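Local coordinates for protein flavoredoxin (Desulfovibrio vulgaris str. 'Miyazaki F', PDB 2D5M) that binds flavin mononucleotide and works in electron transport, probably by passing electrons through the bound flavin, at the interface of chains A and B. Residues are numbered along the deposited sequence; one frame, centred on the assembly and turned at random. Chains: chain A/B, flavoredoxin.

Contact 1: the interface of chains A and B. Residues chain A 116, 143, 152-154; chain B 5, 10, 12.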
loop_
_atom_site.group_PDB
_atom_site.type_symbol
_atom_site.label_atom_id
_atom_site.label_comp_id
_atom_site.label_asym_id
_atom_site.label_seq_id
_atom_site.Cartn_x
_atom_site.Cartn_y
_atom_site.Cartn_z
ATOM N N MET A 116 4.309 13.641 -8.699
ATOM C CA MET A 116 5.097 13.274 -7.520
ATOM C C MET A 116 6.109 12.185 -7.911
ATOM O O MET A 116 5.774 11.224 -8.589
ATOM C CB MET A 116 4.186 12.764 -6.435
ATOM C CG MET A 116 4.820 12.315 -5.157
ATOM S SD MET A 116 3.440 12.172 -3.982
ATOM C CE MET A 116 4.385 11.690 -2.594
ATOM N N VAL A 143 7.536 17.062 -5.476
ATOM C CA VAL A 143 6.099 17.259 -5.814
ATOM C C VAL A 143 5.966 18.526 -6.598
ATOM O O VAL A 143 6.550 19.553 -6.282
ATOM C CB VAL A 143 5.274 17.273 -4.531
ATOM C CG1 VAL A 143 3.799 17.516 -4.873
ATOM C CG2 VAL A 143 5.416 15.981 -3.739
ATOM N N GLY A 152 3.359 23.448 2.740
ATOM C CA GLY A 152 4.408 22.754 2.022
ATOM C C GLY A 152 4.257 21.269 1.849
ATOM O O GLY A 152 5.075 20.604 1.215
ATOM N N LEU A 153 3.175 20.718 2.376
ATOM C CA LEU A 153 2.868 19.326 2.147
ATOM C C LEU A 153 1.926 19.153 0.967
ATOM O O LEU A 153 1.208 20.054 0.604
ATOM C CB LEU A 153 2.249 18.742 3.421
ATOM C CG LEU A 153 3.203 18.716 4.620
ATOM C CD1 LEU A 153 2.463 18.096 5.803
ATOM C CD2 LEU A 153 4.483 17.965 4.397
ATOM N N PRO A 154 1.876 17.976 0.358
ATOM C CA PRO A 154 0.994 17.824 -0.785
ATOM C C PRO A 154 -0.482 17.777 -0.443
ATOM O O PRO A 154 -0.872 17.335 0.628
ATOM C CB PRO A 154 1.415 16.463 -1.402
ATOM C CG PRO A 154 2.728 16.145 -0.735
ATOM C CD PRO A 154 2.612 16.742 0.646
ATOM N N LEU B 5 10.683 17.990 -1.034
ATOM C CA LEU B 5 10.207 17.884 0.338
ATOM C C LEU B 5 11.168 17.133 1.251
ATOM O O LEU B 5 10.920 17.011 2.448
ATOM C CB LEU B 5 8.803 17.244 0.362
ATOM C CG LEU B 5 7.652 18.183 0.098
ATOM C CD1 LEU B 5 7.755 18.994 -1.186
ATOM C CD2 LEU B 5 6.312 17.442 0.126
ATOM N N LEU B 10 6.491 9.599 2.516
ATOM C CA LEU B 10 5.438 10.253 1.762
ATOM C C LEU B 10 5.224 9.519 0.458
ATOM O O LEU B 10 6.068 9.530 -0.422
ATOM C CB LEU B 10 5.797 11.677 1.537
ATOM C CG LEU B 10 4.815 12.656 1.003
ATOM C CD1 LEU B 10 3.451 12.588 1.645
ATOM C CD2 LEU B 10 5.403 14.104 1.163
ATOM N N TYR B 12 1.467 7.829 -1.904
ATOM C CA TYR B 12 0.024 7.665 -1.924
ATOM C C TYR B 12 -0.331 6.579 -2.942
ATOM O O TYR B 12 0.364 6.491 -3.978
ATOM C CB TYR B 12 -0.708 8.884 -2.418
ATOM C CG TYR B 12 -0.379 10.179 -1.748
ATOM C CD1 TYR B 12 -0.579 10.360 -0.363
ATOM C CD2 TYR B 12 0.133 11.229 -2.453
ATOM C CE1 TYR B 12 -0.272 11.538 0.249
ATOM C CE2 TYR B 12 0.403 12.438 -1.837
ATOM C CZ TYR B 12 0.208 12.603 -0.505
ATOM O OH TYR B 12 0.513 13.807 0.097
#
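Packing of B:Leu5, B:Leu10 and B:Tyr12 against A:Met116 and A:Pro154 forms a mainly apolar patch of a two-fold symmetric interface, which joins the two copies of the deposited assembly by laying the N-terminal segment of chain B on chain A. The pyrrolidine ring of A:Pro154, just before helix 156-159, is approached by all three chain B side chains. The phenol oxygen OH of B:Tyr12 lies over one face of the ring, 3.2 Å from A:Pro154 CB and slightly further from CG, with the tyrosine running obliquely across the proline. B:Leu10 points its CD2 branch at the CG-CD edge, nearly in the ring's mean plane, with CD2 3.9 Å from A:Pro154 CG. B:Leu5 slides past in the opposite direction on the other side of the ring, its CD2 3.8 Å from A:Pro154 CD. B:Leu5 CD2 is also 3.6 Å from A:Gly152 O, and A:Val143 CG2 approaches the same methyl more loosely. At the start of strand 116-126, A:Met116 projects fully stretched (chi1 179°, chi2 167°, chi3 -179°), which carries its thioether across the boundary. Its sulfur SD lies obliquely above the CD2-CE2 edge of the B:Tyr12 ring, 3.7 Å from CE2, the two side chains being nearly perpendicular. Beyond it the terminal methyl CE of A:Met116 lies 3.7 Å from B:Leu10 CG and 3.5 Å from the backbone oxygen O of the same leucine. B:Tyr12 is therefore touched at two places, its hydroxyl end by proline and its CD2-CE2 side by methionine, which should restrict swinging of the ring. The patch buries hydrophobic side chains of the N-terminal segment and so probably contributes to holding a flavoredoxin dimer together.

Contact 2: the interface of chains A and B. Residues chain A 39-41, 44, 138; chain B 8-9, 35.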
loop_
_atom_site.group_PDB
_atom_site.type_symbol
_atom_site.label_atom_id
_atom_site.label_comp_id
_atom_site.label_asym_id
_atom_site.label_seq_id
_atom_site.Cartn_x
_atom_site.Cartn_y
_atom_site.Cartn_z
ATOM N N CYS A 39 7.700 0.795 4.275
ATOM C CA CYS A 39 8.032 -0.243 5.243
ATOM C C CYS A 39 8.639 0.275 6.515
ATOM O O CYS A 39 8.506 -0.406 7.543
ATOM C CB CYS A 39 8.942 -1.355 4.697
ATOM S SG CYS A 39 10.553 -0.769 4.069
ATOM N N CYS A 40 9.309 1.397 6.521
ATOM C CA CYS A 40 10.001 1.874 7.708
ATOM C C CYS A 40 10.013 3.385 7.731
ATOM O O CYS A 40 10.048 4.058 6.715
ATOM C CB CYS A 40 11.484 1.472 7.849
ATOM S SG CYS A 40 11.753 -0.284 8.046
ATOM N N SER A 41 10.062 3.922 8.959
ATOM C CA SER A 41 10.249 5.325 9.192
ATOM C C SER A 41 11.707 5.704 9.469
ATOM O O SER A 41 12.039 6.881 9.432
ATOM C CB SER A 41 9.368 5.828 10.325
ATOM O OG SER A 41 8.038 5.684 9.870
ATOM N N PRO A 44 13.492 6.431 6.284
ATOM C CA PRO A 44 12.216 6.349 5.536
ATOM C C PRO A 44 12.451 5.439 4.342
ATOM O O PRO A 44 13.423 5.651 3.614
ATOM C CB PRO A 44 11.967 7.810 5.125
ATOM C CG PRO A 44 13.353 8.441 5.190
ATOM C CD PRO A 44 14.073 7.759 6.304
ATOM N N ILE A 138 14.315 6.252 1.004
ATOM C CA ILE A 138 13.847 7.476 0.394
ATOM C C ILE A 138 14.850 8.590 0.649
ATOM O O ILE A 138 15.104 8.975 1.786
ATOM C CB ILE A 138 12.466 7.892 0.977
ATOM C CG1 ILE A 138 11.416 6.821 0.699
ATOM C CG2 ILE A 138 12.043 9.237 0.461
ATOM C CD1 ILE A 138 10.077 7.026 1.432
ATOM N N ARG B 8 11.150 11.962 3.411
ATOM C CA ARG B 8 9.982 11.777 4.198
ATOM C C ARG B 8 9.251 10.524 3.794
ATOM O O ARG B 8 9.321 10.100 2.661
ATOM C CB ARG B 8 9.018 12.943 4.019
ATOM C CG ARG B 8 9.551 14.327 4.244
ATOM C CD ARG B 8 8.358 15.306 4.016
ATOM N NE ARG B 8 8.863 16.658 4.380
ATOM C CZ ARG B 8 8.658 17.280 5.522
ATOM N NH1 ARG B 8 7.938 16.788 6.510
ATOM N NH2 ARG B 8 9.154 18.490 5.772
ATOM N N THR B 9 8.500 9.933 4.736
ATOM C CA THR B 9 7.642 8.796 4.468
ATOM C C THR B 9 6.361 9.267 3.778
ATOM O O THR B 9 5.286 9.352 4.423
ATOM C CB THR B 9 7.303 7.992 5.742
ATOM O OG1 THR B 9 6.735 8.899 6.713
ATOM C CG2 THR B 9 8.527 7.359 6.312
ATOM N N TRP B 35 1.991 0.970 7.165
ATOM C CA TRP B 35 3.269 0.549 6.580
ATOM C C TRP B 35 3.103 -0.923 6.221
ATOM O O TRP B 35 3.544 -1.838 6.923
ATOM C CB TRP B 35 4.418 0.761 7.531
ATOM C CG TRP B 35 4.935 2.161 7.745
ATOM C CD1 TRP B 35 6.086 2.400 8.422
ATOM C CD2 TRP B 35 4.451 3.455 7.344
ATOM N NE1 TRP B 35 6.351 3.734 8.474
ATOM C CE2 TRP B 35 5.371 4.416 7.821
ATOM C CE3 TRP B 35 3.355 3.917 6.610
ATOM C CZ2 TRP B 35 5.217 5.779 7.616
ATOM C CZ3 TRP B 35 3.187 5.275 6.404
ATOM C CH2 TRP B 35 4.126 6.211 6.908
#
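A:Ser41 OG meets the indole of B:Trp35 at its edge, 9° out of the ring plane, while the backbone of A:Cys39 and A:Cys40 comes in obliquely on one side near CD1. The indole N-H donates to the serine hydroxyl across 2.9 Å from B:Trp35 NE1 to A:Ser41 OG, with a moderately bent angle of 151° at the hydrogen. The serine hydroxyl is turned away from its own carbonyl carbon (chi1 -65°), toward the partner. Further along the indole, the two backbone groups that approach CD1 stand on the same side of the ring plane. The carbonyl oxygen O of A:Cys39 is 3.8 Å from B:Trp35 CD1, and A:Cys40 CA stands 4.0 Å from that carbon. Thus the backbone of strand 36-41 faces the tryptophan, while the two cysteines belong to a zinc site of chain A; the metal may derive from purification or crystallisation.

Next to the serine, B:Thr9 sends its methyl CG2 against the neighbouring strands. This methyl lies 3.7 Å from A:Pro44 CB at the start of strand 44-48, and it also touches A:Cys40 O and A:Ser41 CA. Beside the proline, A:Ile138 of strand 133-144 presents both branches to the backbone oxygen of B:Arg8, with CD1 at 3.4 Å from B:Arg8 O and CG2 at 3.6 Å from B:Arg8 O. The in-plane indole bond probably sets how the tryptophan sits against the serine, and the packing of threonine, proline and isoleucine seats the N-terminal segment of one copy on the sheet of the other, probably supporting the dimer.

The C-alpha centres of contacts 1 and 2 are about 13 Å apart, and the two contacts share no residue. They are nevertheless joined through both chains. In chain B, B:Arg8 and B:Thr9 face contact 2 while B:Leu5, B:Leu10 and B:Tyr12 serve contact 1; B:Trp35 of contact 2 lies outside this stretch. In chain A, strand 133-144 runs from A:Ile138 in contact 2 to A:Val143 in contact 1. The N-terminal segment is thus gripped at several points between residues 5 and 12, and two-fold symmetry repeats the arrangement, consistent with a dimer in which each N-terminal segment packs on the other copy.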